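Side-chain contacts in putative hydrolase (Campylobacter jejuni, PDB 3D6L), which is probably an acyl-CoA thioesterase, hydrolysing long-chain fatty acyl-CoA, and assembles as a hexamer of hotdog-fold subunits: residues E6-I11 against G37-R42; S31-A36 against V85-T90; Y112-V115 against K121-I124. All coordinates share one frame; numbering follows the deposited sequence.

Contact 1. Residues E6-I11 against G37-R42; sequences EPKLKI and GAIAAR
I39 reaches from helix 26-42 into the angle between K8 and L9, and its two branches serve different partners. CD1 of I39 lies against CD1 of L9 at 3.3 Å, the two side chains inclined to one another and touching through their end methyls. On the other branch, CG2 of I39 packs 3.7 Å from CD of K8, and here the two chains run past each other in opposite senses. K8 bends at chi2 (-77°) and again further out, its CD lying over CG2 of I39. Its NZ ends 4.5 Å from CB of A40, a loose approach to a methyl.

K8 and L9 form a classic beta bulge opposite C71 of strand 68-78, each with a backbone hydrogen bond to it. The bulge lies in the edge region of the hotdog sheet as this chain builds it, and the curved surface of that sheet wraps the long central helix.

Contacts between side chain and backbone complete the junction. The carbonyl O of K8 sits 3.5 Å from CD1 of I39, so this methyl borders the bulge backbone as well as L9. CB of K8 also packs near the carbonyl O of A36, one turn before A40 in the helix. L9 continues along the helix surface over Q32 and L35, while A40 turns to S73 and V85 of the sheet. Beyond the bulge, the backbone of K10 hydrogen-bonds to the second subunit.

Contact 2. Residues S31-A36 against V85-T90; sequences SQIDLA and VEVEVT
I33 projects from helix 26-42 onto V87 and V89, two residues of strand 82-94 whose side chains both set out toward the helix. With CG1 placed beside its backbone N (chi1 -71°) and the chain then running on extended, CG1 and CD1 of I33 go mainly to V89, though CG1 also nears CG1 of V87. Of the two valines, CG2 of I33 packs on V87 alone.

V89 answers with a single methyl: its CG2 lies 3.6 Å from CG1 of I33 and 3.9 Å from CD1, so it meets the outer part of the isoleucine, the two side chains crossing at nearly a right angle. V87 is engaged more broadly. With chi1 at 179° its CG1 is opposite the backbone N, and both methyls lie near I33. CB and CG1 of V87 each come within 3.9 Å of CG2 of I33, and CG2 of V87 reaches to 4.0 Å from the carbonyl O of I33, brushing the helix backbone.

The same isoleucine also touches T106, A108 and V110 of strand 100-115 and M54 of strand 48-58, which places it in the middle of the hotdog core, where the sheet curls round its helix. The polar neighbours turn elsewhere. D34 points away from the strand and bonds through OD1 to OG1 of T51, Q32 folds back so that NE2 bonds to O of W28, and E88 bonds to S107. The side-chain contacts between helix and strand are thus all aliphatic, and depend on fit of shape and exclusion of water instead of directed bonds.

Contact 3. Residues Y112-V115 against K121-I124; sequences YVSV and KNPI
S114 and N122 face each other across the seam between the end of strand 100-115 and the returning loop, and their backbones are joined there. N of N122 donates to O of S114 at 2.8 Å with an N-H...O angle of 157°, the donor standing 26° off the carbonyl plane. Both side chains lean across the gap. CB of N122 lies 3.4 Å from the same carbonyl O of S114, and the hydroxyl of S114 is directed at O of N122; a bond between them is indicated, but the modelled separation is too short to be reliable.

Seen from OG of S114, CG1 of I124 lies about a right angle away from O of N122. This CG1 of I124 is 3.8 Å from CB of S114, adding an apolar neighbour next to the polar pair. I124 also rests on L44 and I83, so its aliphatic chain is shared with the body of the fold, and its backbone is hydrogen-bonded to N80.

V113 and K121 meet differently. The lysine is extended beyond CG and crosses the valine at about a right angle, with CG 4.0 Å and CE 4.1 Å from CG2 of V113. A chi1 of 64° puts CG1 of V113 between N and the carbonyl carbon and CG2 opposite N, where CG2 meets the lysine chain. V115 points its CB away from the loop, although CG1 remains 4.2 Å from N of K121, and its side chain packs on R48 and V50 of strand 48-58.

The chain thus turns after strand 100-115 and lies once against the strand end before leading to helix 126-130; V115 and K121 pair as an isolated beta bridge, which closes this turn at the end of the last long strand of the hotdog sheet.

Overall arrangement
From the N terminus, contact 1 closes the first loop, bringing the bulged residues 8-9 against the later part of helix 26-42. Contact 2 begins inside that loop, at residues 31-36, and ends outside it on strand 82-94, so the two cross. Together they pack one helix against two parts of the same sheet, the strand outermost in this chain and a central one, and they touch where L9 and I11 pack on Q32. Contact 3 follows in series, closing a short turn after strand 100-115, about 18 Å from contact 1 between centres. Y112 links it back: its OH probably hydrogen-bonds to O of D34, while its ring touches A41 and V85.

Contact 1. Residues E6-I11 against G37-R42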
# COMPACT_ATOMS: atom_id res chain seq x y z
N GLU A 6 16.82 -13.94 19.40
CA GLU A 6 16.89 -13.37 18.06
C GLU A 6 15.61 -12.56 17.77
O GLU A 6 14.60 -12.72 18.47
CB GLU A 6 17.18 -14.46 17.00
CG GLU A 6 16.16 -15.58 16.87
CD GLU A 6 16.35 -16.42 15.60
OE1 GLU A 6 17.47 -16.92 15.35
OE2 GLU A 6 15.35 -16.60 14.85
N PRO A 7 15.64 -11.68 16.74
CA PRO A 7 14.49 -10.83 16.45
C PRO A 7 13.25 -11.63 16.09
O PRO A 7 13.35 -12.68 15.44
CB PRO A 7 14.94 -10.02 15.23
CG PRO A 7 16.41 -10.09 15.24
CD PRO A 7 16.76 -11.41 15.82
N LYS A 8 12.09 -11.13 16.52
CA LYS A 8 10.80 -11.72 16.16
C LYS A 8 10.36 -11.21 14.79
O LYS A 8 9.66 -11.90 14.05
CB LYS A 8 9.75 -11.43 17.23
CG LYS A 8 10.09 -12.00 18.61
CD LYS A 8 9.84 -13.50 18.68
CE LYS A 8 10.90 -14.22 19.52
NZ LYS A 8 11.13 -13.62 20.87
N LEU A 9 10.78 -9.99 14.47
CA LEU A 9 10.59 -9.40 13.15
C LEU A 9 11.87 -8.73 12.70
O LEU A 9 12.63 -8.21 13.52
CB LEU A 9 9.46 -8.37 13.17
CG LEU A 9 8.15 -8.67 12.44
CD1 LEU A 9 7.57 -10.02 12.81
CD2 LEU A 9 7.13 -7.58 12.73
N LYS A 10 12.09 -8.74 11.39
CA LYS A 10 13.22 -8.08 10.75
C LYS A 10 12.76 -7.61 9.34
O LYS A 10 12.46 -8.43 8.46
CB LYS A 10 14.40 -9.04 10.68
CG LYS A 10 15.76 -8.40 10.46
CD LYS A 10 16.86 -9.25 11.12
CE LYS A 10 18.16 -9.31 10.29
NZ LYS A 10 19.03 -8.09 10.40
N ILE A 11 12.68 -6.29 9.16
CA ILE A 11 12.12 -5.69 7.96
C ILE A 11 13.05 -4.60 7.51
O ILE A 11 13.77 -4.03 8.34
CB ILE A 11 10.77 -4.96 8.22
CG1 ILE A 11 10.24 -5.20 9.62
CG2 ILE A 11 9.74 -5.30 7.17
CD1 ILE A 11 10.70 -4.16 10.60
N GLY A 37 5.47 -8.29 19.03
CA GLY A 37 4.99 -8.66 20.36
C GLY A 37 4.06 -9.86 20.29
O GLY A 37 4.15 -10.77 21.11
N ALA A 38 3.18 -9.86 19.28
CA ALA A 38 2.19 -10.92 19.11
C ALA A 38 2.84 -12.30 18.89
O ALA A 38 2.40 -13.30 19.49
CB ALA A 38 1.25 -10.58 17.97
N ILE A 39 3.87 -12.34 18.06
CA ILE A 39 4.64 -13.56 17.83
C ILE A 39 5.20 -14.11 19.14
O ILE A 39 5.19 -15.33 19.37
CB ILE A 39 5.81 -13.34 16.83
CG1 ILE A 39 5.28 -13.12 15.42
CG2 ILE A 39 6.80 -14.53 16.84
CD1 ILE A 39 6.28 -12.50 14.49
N ALA A 40 5.66 -13.21 20.01
CA ALA A 40 6.21 -13.58 21.31
C ALA A 40 5.12 -14.08 22.24
O ALA A 40 5.31 -15.08 22.93
CB ALA A 40 6.96 -12.41 21.94
N ALA A 41 3.99 -13.38 22.25
CA ALA A 41 2.85 -13.75 23.09
C ALA A 41 2.22 -15.08 22.68
O ALA A 41 1.77 -15.84 23.53
CB ALA A 41 1.81 -12.63 23.08
N ARG A 42 2.19 -15.36 21.37
CA ARG A 42 1.65 -16.63 20.87
C ARG A 42 2.46 -17.87 21.28
O ARG A 42 1.94 -18.98 21.24
CB ARG A 42 1.43 -16.59 19.36
CG ARG A 42 0.09 -16.01 18.94
CD ARG A 42 -0.23 -16.29 17.47
NE ARG A 42 0.83 -15.81 16.58
CZ ARG A 42 0.92 -14.57 16.10
NH1 ARG A 42 0.01 -13.65 16.39
NH2 ARG A 42 1.94 -14.25 15.30

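Contact 2. Residues S31-A36 against V85-T90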
# COMPACT_ATOMS: atom_id res chain seq x y z
N SER A 31 3.36 -0.63 14.10
CA SER A 31 2.82 -1.82 13.44
C SER A 31 3.76 -3.00 13.62
O SER A 31 3.33 -4.10 13.99
CB SER A 31 2.61 -1.58 11.94
OG SER A 31 1.78 -0.45 11.71
N GLN A 32 5.05 -2.76 13.36
CA GLN A 32 6.09 -3.75 13.59
C GLN A 32 6.12 -4.22 15.05
O GLN A 32 6.29 -5.42 15.32
CB GLN A 32 7.47 -3.20 13.20
CG GLN A 32 7.53 -2.49 11.84
CD GLN A 32 6.72 -3.18 10.72
OE1 GLN A 32 6.83 -4.39 10.50
NE2 GLN A 32 5.92 -2.38 10.01
N ILE A 33 5.95 -3.28 15.97
CA ILE A 33 5.96 -3.58 17.41
C ILE A 33 4.78 -4.47 17.77
O ILE A 33 4.95 -5.50 18.43
CB ILE A 33 5.97 -2.29 18.26
CG1 ILE A 33 7.35 -1.61 18.13
CG2 ILE A 33 5.63 -2.57 19.72
CD1 ILE A 33 7.40 -0.16 18.59
N ASP A 34 3.59 -4.08 17.32
CA ASP A 34 2.38 -4.84 17.59
C ASP A 34 2.50 -6.27 17.07
O ASP A 34 2.19 -7.23 17.79
CB ASP A 34 1.15 -4.14 17.01
CG ASP A 34 -0.15 -4.67 17.59
OD1 ASP A 34 -0.11 -5.44 18.57
OD2 ASP A 34 -1.23 -4.31 17.08
N LEU A 35 3.00 -6.43 15.85
CA LEU A 35 3.18 -7.75 15.25
C LEU A 35 4.28 -8.60 15.91
O LEU A 35 4.09 -9.81 16.11
CB LEU A 35 3.44 -7.62 13.75
CG LEU A 35 2.26 -7.22 12.87
CD1 LEU A 35 2.74 -6.96 11.44
CD2 LEU A 35 1.13 -8.25 12.90
N ALA A 36 5.42 -7.98 16.23
CA ALA A 36 6.54 -8.67 16.88
C ALA A 36 6.19 -9.14 18.28
O ALA A 36 6.56 -10.24 18.68
CB ALA A 36 7.76 -7.77 16.92
N VAL A 85 4.53 -7.98 26.99
CA VAL A 85 5.72 -8.14 26.18
C VAL A 85 6.46 -6.82 26.08
O VAL A 85 5.87 -5.80 25.71
CB VAL A 85 5.37 -8.67 24.76
CG1 VAL A 85 6.63 -8.86 23.92
CG2 VAL A 85 4.60 -9.99 24.84
N GLU A 86 7.74 -6.84 26.42
CA GLU A 86 8.60 -5.71 26.13
C GLU A 86 9.15 -5.88 24.72
O GLU A 86 9.73 -6.92 24.39
CB GLU A 86 9.73 -5.57 27.15
CG GLU A 86 10.61 -4.32 26.94
CD GLU A 86 9.91 -3.00 27.29
OE1 GLU A 86 9.22 -2.94 28.34
OE2 GLU A 86 10.06 -2.02 26.52
N VAL A 87 8.97 -4.86 23.89
CA VAL A 87 9.47 -4.89 22.53
C VAL A 87 10.53 -3.81 22.37
O VAL A 87 10.30 -2.65 22.71
CB VAL A 87 8.35 -4.70 21.48
CG1 VAL A 87 8.92 -4.72 20.06
CG2 VAL A 87 7.27 -5.79 21.64
N GLU A 88 11.69 -4.21 21.86
CA GLU A 88 12.77 -3.29 21.61
C GLU A 88 13.08 -3.30 20.13
O GLU A 88 13.25 -4.37 19.53
CB GLU A 88 14.02 -3.68 22.39
CG GLU A 88 13.87 -3.58 23.90
CD GLU A 88 13.85 -2.14 24.40
OE1 GLU A 88 14.33 -1.24 23.67
OE2 GLU A 88 13.36 -1.91 25.53
N VAL A 89 13.16 -2.12 19.54
CA VAL A 89 13.44 -2.00 18.12
C VAL A 89 14.84 -1.42 17.92
O VAL A 89 15.19 -0.41 18.55
CB VAL A 89 12.36 -1.15 17.41
CG1 VAL A 89 12.52 -1.23 15.91
CG2 VAL A 89 10.96 -1.60 17.81
N THR A 90 15.63 -2.07 17.06
CA THR A 90 16.95 -1.58 16.68
C THR A 90 17.00 -1.28 15.17
O THR A 90 16.44 -2.03 14.37
CB THR A 90 18.07 -2.60 17.02
OG1 THR A 90 17.97 -3.73 16.15
CG2 THR A 90 17.96 -3.08 18.47

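Contact 3. Residues Y112-V115 against K121-I124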
# COMPACT_ATOMS: atom_id res chain seq x y z
N TYR A 112 -1.38 -8.53 25.48
CA TYR A 112 -2.23 -9.34 24.63
C TYR A 112 -3.11 -10.21 25.50
O TYR A 112 -2.76 -10.50 26.65
CB TYR A 112 -1.37 -10.22 23.69
CG TYR A 112 -0.41 -9.42 22.84
CD1 TYR A 112 0.87 -9.10 23.30
CD2 TYR A 112 -0.80 -8.95 21.59
CE1 TYR A 112 1.75 -8.35 22.52
CE2 TYR A 112 0.07 -8.19 20.80
CZ TYR A 112 1.34 -7.89 21.27
OH TYR A 112 2.18 -7.14 20.48
N VAL A 113 -4.26 -10.62 24.97
CA VAL A 113 -5.08 -11.62 25.64
C VAL A 113 -5.02 -12.89 24.80
O VAL A 113 -5.06 -12.84 23.57
CB VAL A 113 -6.53 -11.13 25.87
CG1 VAL A 113 -7.26 -10.88 24.55
CG2 VAL A 113 -7.31 -12.12 26.72
N SER A 114 -4.89 -14.04 25.47
CA SER A 114 -4.87 -15.31 24.77
C SER A 114 -6.32 -15.74 24.49
O SER A 114 -7.14 -15.82 25.40
CB SER A 114 -4.13 -16.35 25.61
OG SER A 114 -4.98 -17.41 25.99
N VAL A 115 -6.63 -15.96 23.22
CA VAL A 115 -8.00 -16.26 22.81
C VAL A 115 -8.07 -17.45 21.87
O VAL A 115 -7.08 -17.84 21.25
CB VAL A 115 -8.70 -15.05 22.11
CG1 VAL A 115 -8.98 -13.94 23.10
CG2 VAL A 115 -7.88 -14.54 20.94
N LYS A 121 -11.99 -15.67 25.38
CA LYS A 121 -10.86 -15.81 26.30
C LYS A 121 -10.44 -17.26 26.49
O LYS A 121 -11.26 -18.15 26.72
CB LYS A 121 -11.15 -15.13 27.64
CG LYS A 121 -10.91 -13.62 27.61
CD LYS A 121 -11.11 -12.95 28.96
CE LYS A 121 -10.75 -11.46 28.87
NZ LYS A 121 -11.01 -10.73 30.15
N ASN A 122 -9.14 -17.49 26.34
CA ASN A 122 -8.52 -18.80 26.46
C ASN A 122 -7.56 -18.75 27.64
O ASN A 122 -6.57 -18.02 27.59
CB ASN A 122 -7.78 -19.14 25.14
CG ASN A 122 -7.37 -20.62 25.03
OD1 ASN A 122 -7.62 -21.43 25.92
ND2 ASN A 122 -6.72 -20.96 23.91
N PRO A 123 -7.86 -19.46 28.75
CA PRO A 123 -6.87 -19.50 29.83
C PRO A 123 -5.57 -20.15 29.36
O PRO A 123 -5.60 -21.19 28.71
CB PRO A 123 -7.55 -20.37 30.90
CG PRO A 123 -9.01 -20.26 30.60
CD PRO A 123 -9.08 -20.21 29.09
N ILE A 124 -4.45 -19.51 29.68
CA ILE A 124 -3.13 -19.98 29.26
C ILE A 124 -2.77 -21.25 30.02
O ILE A 124 -2.93 -21.33 31.24
CB ILE A 124 -2.05 -18.89 29.48
CG1 ILE A 124 -2.43 -17.59 28.75
CG2 ILE A 124 -0.67 -19.39 29.02
CD1 ILE A 124 -1.72 -16.36 29.25